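Side-chain contacts in DNMT2 (Spodoptera frugiperda, PDB 4H0N), which probably methylates cytosine 38 in the anticodon loop of tRNA(Asp), and cytosine in DNA at carbon 5, using S-adenosyl-L-methionine as methyl donor: residues A[18-21]-A[22-25]; A[41-44]-A[45-49]; A[132-135]-A[136-140]; A[271-274]-A[275-279]; A[311-314]-A[315-319]. The protein carries 3 engineered substitutions. One frame throughout, in Å; residues are numbered along the deposited sequence.

Contact 1 (A[18-21]-A[22-25])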
# COMPACT_ATOMS: atom_id res chain seq x y z
N CYS A 18 -4.87 -5.08 -9.33
CA CYS A 18 -5.41 -6.21 -8.60
C CYS A 18 -6.75 -5.87 -7.96
O CYS A 18 -7.62 -6.73 -7.86
CB CYS A 18 -4.43 -6.69 -7.54
SG CYS A 18 -3.13 -7.73 -8.20
N ALA A 19 -6.89 -4.63 -7.53
CA ALA A 19 -8.09 -4.18 -6.85
C ALA A 19 -9.25 -3.96 -7.83
O ALA A 19 -10.41 -4.21 -7.50
CB ALA A 19 -7.81 -2.92 -6.06
N TRP A 20 -8.92 -3.51 -9.03
CA TRP A 20 -9.93 -3.30 -10.06
C TRP A 20 -10.62 -4.62 -10.43
O TRP A 20 -11.83 -4.65 -10.66
CB TRP A 20 -9.31 -2.68 -11.31
CG TRP A 20 -10.33 -2.41 -12.37
CD1 TRP A 20 -10.55 -3.13 -13.50
CD2 TRP A 20 -11.28 -1.34 -12.38
NE1 TRP A 20 -11.58 -2.58 -14.22
CE2 TRP A 20 -12.05 -1.48 -13.55
CE3 TRP A 20 -11.56 -0.28 -11.51
CZ2 TRP A 20 -13.07 -0.60 -13.88
CZ3 TRP A 20 -12.57 0.60 -11.84
CH2 TRP A 20 -13.32 0.43 -13.01
N LYS A 21 -9.84 -5.69 -10.50
CA LYS A 21 -10.38 -7.01 -10.78
C LYS A 21 -11.32 -7.46 -9.68
O LYS A 21 -12.41 -7.95 -9.94
CB LYS A 21 -9.25 -8.04 -10.95
CG LYS A 21 -8.53 -7.95 -12.28
CD LYS A 21 -7.46 -9.04 -12.39
CE LYS A 21 -6.71 -8.95 -13.71
NZ LYS A 21 -5.81 -10.12 -13.93
N GLU A 22 -10.88 -7.30 -8.43
CA GLU A 22 -11.67 -7.73 -7.29
C GLU A 22 -13.02 -7.03 -7.20
O GLU A 22 -13.97 -7.58 -6.63
CB GLU A 22 -10.88 -7.55 -5.99
CG GLU A 22 -10.39 -8.85 -5.38
CD GLU A 22 -11.44 -9.54 -4.52
OE1 GLU A 22 -11.73 -10.73 -4.76
OE2 GLU A 22 -11.97 -8.89 -3.60
N SER A 23 -13.12 -5.84 -7.77
CA SER A 23 -14.34 -5.03 -7.70
C SER A 23 -15.46 -5.59 -8.57
O SER A 23 -16.64 -5.37 -8.29
CB SER A 23 -14.06 -3.57 -8.09
OG SER A 23 -13.71 -3.45 -9.46
N GLY A 24 -15.09 -6.30 -9.63
CA GLY A 24 -16.05 -6.87 -10.56
C GLY A 24 -16.52 -5.86 -11.59
O GLY A 24 -17.44 -6.12 -12.36
N LEU A 25 -15.86 -4.71 -11.61
CA LEU A 25 -16.26 -3.60 -12.47
C LEU A 25 -15.82 -3.80 -13.91
O LEU A 25 -14.81 -4.46 -14.19
CB LEU A 25 -15.71 -2.28 -11.93
CG LEU A 25 -16.63 -1.50 -10.98
CD1 LEU A 25 -17.32 -2.43 -10.00
CD2 LEU A 25 -15.83 -0.44 -10.25
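The indole of Trp20 receives the side chain of Leu25 on one face, just past the end of helix 15-23. CG of Trp20 stands anti to its own nitrogen (chi1 -178°), which swings the ring along the helix toward the chain that leaves it. There CB of Leu25 sits above the six-membered ring, 3.9 Å from its centroid and 22° off the normal, a CH-pi contact displaced toward the rim. Leucine and indole cross at about a right angle, and CD2 of Leu25 reaches 3.8 Å from CZ3 of Trp20, so that branch follows the outer part of the same ring. Ser23 fills the turn between them. With chi1 at 67° its OG lies between its own backbone N and carbonyl carbon, in the crowded position, from which it donates to Trp20 O at 2.5 Å, tilted from the carbonyl plane. The same OG accepts from Leu25 N at 3.3 Å, closing an ST turn. Gly24, at positive phi, breaks the helical path, and its N bonds to Lys21 O at 3.2 Å. The extended chain of Lys21 reaches the ring of Phe47. Farther out, Phe332 meets the indole edge-to-face, Leu328 of helix 321-332 also touches it, and NE1 makes a weak bond to Gly27 O. The helix is the crossover of the beta-alpha-beta unit 4-9, 15-23, 27-33. The chemistry divides cleanly: one hydroxyl, acting as donor and acceptor at once, ties the helix end to the following loop, while the apolar indole face seats Leu25 of that loop, just ahead of strand 27-33.

Contact 2 (A[41-44]-A[45-49])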
# COMPACT_ATOMS: atom_id res chain seq x y z
N SER A 41 9.09 -4.64 -13.67
CA SER A 41 9.36 -6.03 -14.04
C SER A 41 8.40 -6.96 -13.33
O SER A 41 7.91 -7.93 -13.90
CB SER A 41 10.80 -6.41 -13.70
OG SER A 41 10.94 -6.66 -12.32
N VAL A 42 8.13 -6.65 -12.06
CA VAL A 42 7.17 -7.40 -11.27
C VAL A 42 5.78 -7.21 -11.85
O VAL A 42 5.00 -8.16 -11.95
CB VAL A 42 7.19 -6.92 -9.81
CG1 VAL A 42 6.05 -7.55 -9.03
CG2 VAL A 42 8.54 -7.24 -9.19
N TYR A 43 5.47 -5.98 -12.24
CA TYR A 43 4.18 -5.66 -12.82
C TYR A 43 3.99 -6.43 -14.13
O TYR A 43 2.91 -6.97 -14.38
CB TYR A 43 4.03 -4.15 -13.06
CG TYR A 43 2.64 -3.72 -13.49
CD1 TYR A 43 1.78 -3.09 -12.61
CD2 TYR A 43 2.19 -3.95 -14.79
CE1 TYR A 43 0.50 -2.70 -13.00
CE2 TYR A 43 0.92 -3.57 -15.19
CZ TYR A 43 0.08 -2.94 -14.29
OH TYR A 43 -1.19 -2.56 -14.69
N LYS A 44 5.03 -6.46 -14.96
CA LYS A 44 4.94 -7.12 -16.26
C LYS A 44 4.76 -8.62 -16.10
O LYS A 44 4.16 -9.29 -16.95
CB LYS A 44 6.19 -6.83 -17.09
CG LYS A 44 5.91 -6.04 -18.36
CD LYS A 44 7.11 -6.00 -19.31
CE LYS A 44 7.41 -7.38 -19.90
NZ LYS A 44 8.34 -8.19 -19.05
N HIS A 45 5.28 -9.15 -15.00
CA HIS A 45 5.22 -10.57 -14.74
C HIS A 45 3.78 -11.01 -14.52
O HIS A 45 3.36 -12.07 -14.98
CB HIS A 45 6.07 -10.92 -13.52
CG HIS A 45 6.00 -12.36 -13.14
ND1 HIS A 45 6.69 -13.35 -13.82
CD2 HIS A 45 5.32 -12.99 -12.15
CE1 HIS A 45 6.43 -14.52 -13.26
NE2 HIS A 45 5.61 -14.33 -12.25
N ASN A 46 3.01 -10.18 -13.82
CA ASN A 46 1.64 -10.53 -13.49
C ASN A 46 0.62 -10.02 -14.49
O ASN A 46 -0.50 -10.53 -14.57
CB ASN A 46 1.29 -10.04 -12.09
CG ASN A 46 1.99 -10.84 -11.02
OD1 ASN A 46 1.60 -11.96 -10.71
ND2 ASN A 46 3.05 -10.26 -10.45
N PHE A 47 1.01 -9.00 -15.26
CA PHE A 47 0.14 -8.45 -16.29
C PHE A 47 0.89 -8.25 -17.61
O PHE A 47 1.10 -7.12 -18.03
CB PHE A 47 -0.45 -7.11 -15.84
CG PHE A 47 -0.94 -7.12 -14.41
CD1 PHE A 47 -2.11 -7.78 -14.07
CD2 PHE A 47 -0.24 -6.44 -13.42
CE1 PHE A 47 -2.56 -7.78 -12.76
CE2 PHE A 47 -0.69 -6.44 -12.12
CZ PHE A 47 -1.86 -7.11 -11.79
N PRO A 48 1.27 -9.36 -18.27
CA PRO A 48 1.99 -9.29 -19.55
C PRO A 48 1.21 -8.53 -20.62
O PRO A 48 1.79 -8.01 -21.56
CB PRO A 48 2.09 -10.77 -19.97
CG PRO A 48 1.93 -11.54 -18.72
CD PRO A 48 1.00 -10.75 -17.87
N GLU A 49 -0.11 -8.47 -20.45
CA GLU A 49 -1.01 -7.91 -21.45
C GLU A 49 -1.13 -6.39 -21.37
O GLU A 49 -1.54 -5.74 -22.33
CB GLU A 49 -2.40 -8.55 -21.31
CG GLU A 49 -3.22 -8.07 -20.09
CD GLU A 49 -2.77 -8.67 -18.76
OE1 GLU A 49 -1.86 -9.52 -18.75
OE2 GLU A 49 -3.33 -8.28 -17.71
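Tyr43 and Phe47, one helical turn apart, make the aromatic part of this contact. The edge of Phe47 is directed at the face of Tyr43, with ring centroids 4.8 Å apart and planes at 53°, an edge-to-face pair well short of perpendicular. CD2 of Phe47 does the touching: it lies over the centre of the phenol ring and comes 3.6 Å from CE2 of Tyr43. Tyr43 has CG anti to the backbone nitrogen (chi1 -172°), which extends its ring along the helix toward the later residue. His17 ties the two rings together, stacking on Phe47 and hydrogen-bonding the hydroxyl of Tyr43, which also bonds to Glu8.

Among the polar interactions, the side chain of Asn46 folds back on the helix: ND2 donates to Val42 O at 3.2 Å, tilted 31° from the carbonyl plane, and makes a second bond to Asn301 O. Val42 O additionally accepts weak bonds from the backbone N atoms of His45 and Asn46. The bond from Phe47 N to Tyr43 O, 2.9 Å long, closes the last turn, where Phe47 leaves helical geometry.

The ring of Pro48 lies against Lys44 O, with CG of Pro48 at 3.6 Å; proline has no N-H to offer that oxygen. The arrangement is that of a helix C-terminus in a Rossmann-like beta-alpha-beta unit, here strand 27-33, helix 37-46 and strand 52-53, beside the S-adenosylhomocysteine pocket.

Contact 3 (A[132-135]-A[136-140])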
# COMPACT_ATOMS: atom_id res chain seq x y z
N PHE A 132 -5.24 20.32 -3.84
CA PHE A 132 -5.77 19.24 -4.66
C PHE A 132 -7.29 19.20 -4.64
O PHE A 132 -7.93 19.02 -5.68
CB PHE A 132 -5.20 17.90 -4.21
CG PHE A 132 -5.97 16.73 -4.73
CD1 PHE A 132 -5.88 16.35 -6.06
CD2 PHE A 132 -6.81 16.01 -3.89
CE1 PHE A 132 -6.59 15.27 -6.54
CE2 PHE A 132 -7.53 14.93 -4.36
CZ PHE A 132 -7.42 14.56 -5.68
N ILE A 133 -7.87 19.35 -3.46
CA ILE A 133 -9.32 19.38 -3.32
C ILE A 133 -9.88 20.60 -4.02
O ILE A 133 -10.93 20.55 -4.68
CB ILE A 133 -9.73 19.43 -1.82
CG1 ILE A 133 -9.42 18.09 -1.14
CG2 ILE A 133 -11.20 19.81 -1.66
CD1 ILE A 133 -9.91 16.86 -1.90
N ASP A 134 -9.16 21.71 -3.89
CA ASP A 134 -9.53 22.97 -4.50
C ASP A 134 -9.58 22.87 -6.02
O ASP A 134 -10.40 23.52 -6.66
CB ASP A 134 -8.53 24.05 -4.09
CG ASP A 134 -8.91 25.41 -4.60
OD1 ASP A 134 -9.58 26.15 -3.85
OD2 ASP A 134 -8.54 25.73 -5.75
N LYS A 135 -8.69 22.07 -6.59
CA LYS A 135 -8.66 21.89 -8.03
C LYS A 135 -9.83 21.00 -8.46
O LYS A 135 -10.34 21.15 -9.57
CB LYS A 135 -7.33 21.29 -8.50
CG LYS A 135 -7.10 21.42 -10.00
CD LYS A 135 -7.11 22.88 -10.40
CE LYS A 135 -7.31 23.09 -11.89
NZ LYS A 135 -6.11 22.71 -12.69
N LEU A 136 -10.24 20.09 -7.60
CA LEU A 136 -11.40 19.25 -7.88
C LEU A 136 -12.68 20.09 -8.02
O LEU A 136 -13.41 19.97 -9.01
CB LEU A 136 -11.58 18.17 -6.81
CG LEU A 136 -10.52 17.08 -6.69
CD1 LEU A 136 -10.91 16.07 -5.61
CD2 LEU A 136 -10.30 16.37 -8.02
N LYS A 137 -12.95 20.93 -7.02
CA LYS A 137 -14.13 21.78 -7.02
C LYS A 137 -14.16 22.65 -8.26
O LYS A 137 -15.22 22.87 -8.85
CB LYS A 137 -14.15 22.67 -5.78
CG LYS A 137 -14.42 21.97 -4.46
CD LYS A 137 -14.21 22.94 -3.31
CE LYS A 137 -15.26 22.76 -2.22
NZ LYS A 137 -15.26 21.37 -1.67
N GLU A 138 -13.00 23.16 -8.64
CA GLU A 138 -12.86 24.04 -9.80
C GLU A 138 -13.24 23.32 -11.08
O GLU A 138 -13.76 23.94 -12.01
CB GLU A 138 -11.41 24.52 -9.91
CG GLU A 138 -11.22 26.03 -9.80
CD GLU A 138 -9.81 26.40 -9.39
OE1 GLU A 138 -8.85 26.03 -10.11
OE2 GLU A 138 -9.65 27.06 -8.35
N CYS A 139 -12.98 22.02 -11.12
CA CYS A 139 -13.20 21.23 -12.33
C CYS A 139 -14.51 20.45 -12.27
O CYS A 139 -14.71 19.48 -13.00
CB CYS A 139 -12.03 20.28 -12.58
SG CYS A 139 -10.43 21.11 -12.75
N ASN A 140 -15.40 20.90 -11.38
CA ASN A 140 -16.72 20.28 -11.18
C ASN A 140 -16.67 18.79 -10.78
O ASN A 140 -17.49 17.98 -11.24
CB ASN A 140 -17.62 20.55 -12.38
CG ASN A 140 -17.54 21.99 -12.86
OD1 ASN A 140 -18.06 22.91 -12.21
ND2 ASN A 140 -16.88 22.21 -13.99
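One face of the Phe132 ring is met by the isobutyl group of Leu136, whose CG lies 4.1 Å above the plane, shifted toward the rim. The two methyls of Leu136 reach past that rim: CD1 comes 3.8 Å from CE2 of Phe132, and CD2 lies near CE1. Two carboxylates, of Asp134 and Glu138, lie near each other on the exposed side of the helix, turned almost at right angles with planes 86° apart.

CD1 of Ile133 reaches CD1 of Leu136 at 3.9 Å from one turn back along the helix. Leu136, with CG anti to the carbonyl carbon (chi1 -66°), thus fits between the aromatic ring and the isoleucine, and it also touches Cys164 and Ala166 of strand 161-168. Cut back to alanine, this residue is likely to leave the Phe132 face and the Ile133 methyl without their shared partner and to open a gap between helix 127-138 and the sheet.

This helix packs on the antiparallel strands 141-148 and 161-168 at one end of the methyltransferase sheet, and it finishes in a Schellman motif, with Asn140 N bonded to Lys137 O at 3.2 Å and Phe141 N to Leu136 O. Near this terminus the chain of Lys135, bent at chi2 and chi4, lays CE 3.8 Å from SG of Cys139. Its NZ bonds to Ile103 O and, weakly, to OD1 of Asp107, a ligand of the calcium ion.

Contact 4 (A[271-274]-A[275-279])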
# COMPACT_ATOMS: atom_id res chain seq x y z
N GLU A 271 24.68 -11.77 25.16
CA GLU A 271 24.88 -13.11 24.63
C GLU A 271 23.83 -14.07 25.17
O GLU A 271 23.19 -14.81 24.41
CB GLU A 271 26.27 -13.62 25.01
CG GLU A 271 26.78 -14.77 24.16
CD GLU A 271 27.57 -14.28 22.96
OE1 GLU A 271 27.70 -13.05 22.80
OE2 GLU A 271 28.06 -15.12 22.18
N LYS A 272 23.65 -14.06 26.49
CA LYS A 272 22.66 -14.88 27.17
C LYS A 272 21.24 -14.41 26.83
O LYS A 272 20.30 -15.19 26.80
CB LYS A 272 22.89 -14.84 28.68
CG LYS A 272 21.99 -15.75 29.47
CD LYS A 272 22.79 -16.79 30.24
CE LYS A 272 21.87 -17.84 30.84
NZ LYS A 272 22.57 -18.67 31.87
N PHE A 273 21.12 -13.11 26.60
CA PHE A 273 19.86 -12.50 26.17
C PHE A 273 19.42 -13.08 24.83
O PHE A 273 18.25 -13.42 24.65
CB PHE A 273 20.05 -10.98 26.09
CG PHE A 273 18.86 -10.23 25.56
CD1 PHE A 273 17.93 -9.67 26.42
CD2 PHE A 273 18.71 -10.02 24.19
CE1 PHE A 273 16.85 -8.95 25.93
CE2 PHE A 273 17.63 -9.31 23.69
CZ PHE A 273 16.70 -8.77 24.56
N VAL A 274 20.36 -13.22 23.89
CA VAL A 274 20.07 -13.69 22.53
C VAL A 274 19.75 -15.19 22.45
O VAL A 274 18.87 -15.59 21.69
CB VAL A 274 21.21 -13.32 21.53
CG1 VAL A 274 21.11 -14.11 20.24
CG2 VAL A 274 21.20 -11.82 21.24
N GLU A 275 20.46 -16.01 23.23
CA GLU A 275 20.22 -17.46 23.21
C GLU A 275 18.78 -17.79 23.58
O GLU A 275 18.20 -18.74 23.03
CB GLU A 275 21.19 -18.20 24.14
CG GLU A 275 20.95 -18.00 25.63
CD GLU A 275 21.21 -19.25 26.45
OE1 GLU A 275 21.05 -20.36 25.90
OE2 GLU A 275 21.56 -19.13 27.64
N LEU A 276 18.20 -17.02 24.48
CA LEU A 276 16.81 -17.23 24.88
C LEU A 276 15.85 -16.88 23.74
O LEU A 276 14.86 -17.58 23.53
CB LEU A 276 16.48 -16.41 26.13
CG LEU A 276 17.33 -16.73 27.36
CD1 LEU A 276 16.81 -15.98 28.58
CD2 LEU A 276 17.35 -18.23 27.62
N PHE A 277 16.16 -15.82 23.01
CA PHE A 277 15.33 -15.41 21.88
C PHE A 277 15.58 -16.24 20.63
O PHE A 277 14.72 -16.33 19.76
CB PHE A 277 15.53 -13.92 21.58
CG PHE A 277 14.86 -13.02 22.56
CD1 PHE A 277 13.49 -12.82 22.51
CD2 PHE A 277 15.59 -12.39 23.55
CE1 PHE A 277 12.86 -12.00 23.42
CE2 PHE A 277 14.96 -11.57 24.46
CZ PHE A 277 13.60 -11.37 24.40
N LYS A 278 16.77 -16.83 20.55
CA LYS A 278 17.10 -17.72 19.43
C LYS A 278 16.17 -18.93 19.42
O LYS A 278 15.83 -19.44 18.35
CB LYS A 278 18.56 -18.17 19.52
CG LYS A 278 19.46 -17.63 18.42
CD LYS A 278 19.87 -18.74 17.46
CE LYS A 278 20.39 -19.95 18.22
NZ LYS A 278 20.98 -21.00 17.34
N GLU A 279 15.75 -19.38 20.60
CA GLU A 279 14.95 -20.59 20.72
C GLU A 279 13.44 -20.33 20.70
O GLU A 279 12.64 -21.22 21.00
CB GLU A 279 15.35 -21.39 21.97
CG GLU A 279 15.16 -20.68 23.30
CD GLU A 279 15.95 -21.32 24.43
OE1 GLU A 279 17.20 -21.39 24.32
OE2 GLU A 279 15.34 -21.74 25.44
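Phe273 and Phe277 form the closely packed side of this helix, one turn apart. CE2 of Phe277 lies over one face of the Phe273 ring, offset toward the rim, and meets CZ of Phe273 at 3.3 Å. The two rings cross obliquely, with centroids 4.7 Å apart and planes at 46°. With CG anti to the backbone nitrogen (chi1 175°), Phe273 sends its ring along the helix to where Phe277 comes across. The edge of the Phe277 ring also faces Phe273 O, and Tyr260 of helix 253-262 meets that ring edge-to-face. Leu276 rests its CG 3.4 Å from Lys272 O and turns its apolar branch to Cys259.

Helix 271-278 thus packs against helix 253-262, a helix pair away from the cofactor pocket and the other annotated sites. Along the backbone, Glu275 N bonds to Glu271 O at 3.2 Å and Lys278 N to Val274 O.

The solvent side is far looser. Lys272 and Glu275 run side by side and point the same way, but only the aliphatic part of the lysine is approached, CE lying 3.5 Å from OE2 of Glu275. NZ of Lys272 stays 4.4 Å from that same OE2, beyond a salt bridge, so any attraction between the charges is likely to be weak. Lys278, though exposed, touches Glu211 and Leu214 of helix 211-214, as Val274 touches Glu211.

Contact 5 (A[311-314]-A[315-319]). With SAH (S-adenosyl-L-homocysteine), chain E.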
# COMPACT_ATOMS: atom_id res chain seq x y z
N CYS A 311 11.95 -7.42 -2.65
CA CYS A 311 10.58 -7.87 -2.43
C CYS A 311 9.89 -7.06 -1.34
O CYS A 311 8.79 -6.54 -1.54
CB CYS A 311 10.56 -9.35 -2.02
SG CYS A 311 10.75 -10.55 -3.35
N TYR A 312 10.55 -6.98 -0.20
CA TYR A 312 10.00 -6.26 0.94
C TYR A 312 9.89 -4.76 0.68
O TYR A 312 8.92 -4.13 1.11
CB TYR A 312 10.81 -6.57 2.21
CG TYR A 312 10.58 -7.99 2.69
CD1 TYR A 312 9.31 -8.40 3.10
CD2 TYR A 312 11.61 -8.92 2.71
CE1 TYR A 312 9.09 -9.69 3.52
CE2 TYR A 312 11.38 -10.22 3.14
CZ TYR A 312 10.12 -10.59 3.54
OH TYR A 312 9.86 -11.87 3.97
N ARG A 313 10.85 -4.18 -0.04
CA ARG A 313 10.74 -2.78 -0.43
C ARG A 313 9.50 -2.54 -1.31
O ARG A 313 8.71 -1.63 -1.04
CB ARG A 313 11.99 -2.30 -1.15
CG ARG A 313 11.95 -0.81 -1.49
CD ARG A 313 13.12 -0.38 -2.34
NE ARG A 313 13.08 -0.96 -3.68
CZ ARG A 313 12.31 -0.51 -4.67
NH1 ARG A 313 11.50 0.53 -4.47
NH2 ARG A 313 12.33 -1.11 -5.86
N LEU A 314 9.32 -3.37 -2.33
CA LEU A 314 8.16 -3.28 -3.23
C LEU A 314 6.83 -3.52 -2.52
O LEU A 314 5.84 -2.83 -2.78
CB LEU A 314 8.30 -4.28 -4.39
CG LEU A 314 9.42 -4.06 -5.39
CD1 LEU A 314 9.52 -5.22 -6.37
CD2 LEU A 314 9.20 -2.75 -6.12
N LEU A 315 6.81 -4.52 -1.63
CA LEU A 315 5.61 -4.85 -0.86
C LEU A 315 5.24 -3.72 0.10
O LEU A 315 4.06 -3.40 0.27
CB LEU A 315 5.82 -6.14 -0.07
CG LEU A 315 5.39 -7.46 -0.72
CD1 LEU A 315 5.92 -7.59 -2.13
CD2 LEU A 315 5.87 -8.63 0.12
N GLY A 316 6.25 -3.11 0.71
CA GLY A 316 6.03 -2.02 1.64
C GLY A 316 5.46 -0.75 1.01
O GLY A 316 4.90 0.09 1.71
N ASN A 317 5.62 -0.61 -0.30
CA ASN A 317 5.12 0.56 -1.02
C ASN A 317 3.74 0.34 -1.64
O ASN A 317 3.13 1.27 -2.16
CB ASN A 317 6.10 0.96 -2.13
CG ASN A 317 7.43 1.45 -1.58
OD1 ASN A 317 7.49 2.13 -0.56
ND2 ASN A 317 8.51 1.11 -2.27
N SER A 318 3.25 -0.90 -1.58
CA SER A 318 2.03 -1.25 -2.30
C SER A 318 0.76 -0.91 -1.52
O SER A 318 0.80 -0.24 -0.49
CB SER A 318 2.04 -2.72 -2.70
OG SER A 318 1.11 -2.96 -3.73
N VAL A 319 -0.37 -1.38 -2.04
CA VAL A 319 -1.67 -1.06 -1.48
C VAL A 319 -2.33 -2.30 -0.91
O VAL A 319 -1.96 -3.42 -1.26
CB VAL A 319 -2.60 -0.49 -2.56
CG1 VAL A 319 -1.91 0.62 -3.33
CG2 VAL A 319 -3.04 -1.60 -3.51
N SAH E . 0.60 1.60 -5.48
CA SAH E . 1.77 1.02 -6.13
CB SAH E . 3.05 1.83 -5.87
CG SAH E . 2.96 3.06 -4.98
SD SAH E . 4.59 3.51 -4.31
C SAH E . 1.96 -0.46 -5.78
O SAH E . 3.08 -0.95 -5.64
OXT SAH E . 0.99 -1.21 -5.66
C5' SAH E . 4.87 4.78 -5.57
C4' SAH E . 5.64 4.30 -6.80
O4' SAH E . 5.57 5.29 -7.81
C3' SAH E . 7.12 4.05 -6.54
O3' SAH E . 7.40 2.67 -6.64
C2' SAH E . 7.87 4.82 -7.62
O2' SAH E . 8.72 3.97 -8.36
C1' SAH E . 6.78 5.37 -8.53
N9 SAH E . 7.05 6.77 -8.91
C8 SAH E . 7.54 7.77 -8.11
N7 SAH E . 7.64 8.91 -8.84
C5 SAH E . 7.22 8.65 -10.10
C6 SAH E . 7.12 9.44 -11.24
N6 SAH E . 7.47 10.72 -11.21
N1 SAH E . 6.64 8.89 -12.42
C2 SAH E . 6.28 7.55 -12.45
N3 SAH E . 6.39 6.77 -11.32
C4 SAH E . 6.85 7.31 -10.16
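Asn317 lies over Arg313 O at the end of helix 308-316, and its side chain runs from the cofactor to the arginine. CB begins 3.7 Å from SD of S-adenosylhomocysteine and also touches Arg313 O. CG, anti to the carbonyl carbon (chi1 -66°), moves back over the helix to 3.4 Å from Arg313 O. From there the amide divides: OD1 is the more distant branch, whereas ND2 ends 3.0 Å from Arg313 O, at an angle too poor for a hydrogen bond. ND2 also comes 3.8 Å from NH1 of Arg313, with the guanidinium and amide planes 52° apart. The guanidinium itself extends to Asn36, to which NH2 makes a weak bond.

Leu315 packs back on the preceding turn: CB and CD1 lie against Cys311 O, and Leu315 N bonds to that oxygen at 2.8 Å, while its side chain meets Pro287 and Val290 of helix 287-293. Were a serine at this position, a gap would probably open beside helix 287-293 and the apolar contact with Val290 would be lost.

Beyond the turn Ser318 has OG anti to its backbone nitrogen (chi1 -161°), which aims the hydroxyl at the ligand: it donates to OXT of S-adenosylhomocysteine at 2.6 Å. CG1 of Val319 packs 3.4 Å from the amino N of the ligand, and Arg159 NH2 bonds to Ser318 O. The Gly-Asn-Ser-Val sequence, set at a helix end beside the homocysteine part of the cofactor, is characteristic of motif X of C5-methyltransferases.

The five contacts follow one another along the single methyltransferase chain, four of them at the C-terminal part of a helix, contact 4 along the whole of a short one. Contacts 1 and 2 lie on the crossover helices of consecutive beta-alpha-beta units that share strand 27-33, with centres about 17 Å apart; Cys18 SG meets Phe47 CZ at 3.9 Å. Contact 2 in turn touches contact 5, Val42 CG2 to Leu314 CD1 at 3.6 Å, so the Rossmann-like core reaches the late segment that binds S-adenosylhomocysteine. Contact 3 sits at the antiparallel end of the same sheet. Contact 4 is remote, its centre about 57 Å from that of contact 3, on the opposite side of the chain's centre and away from the catalytic core.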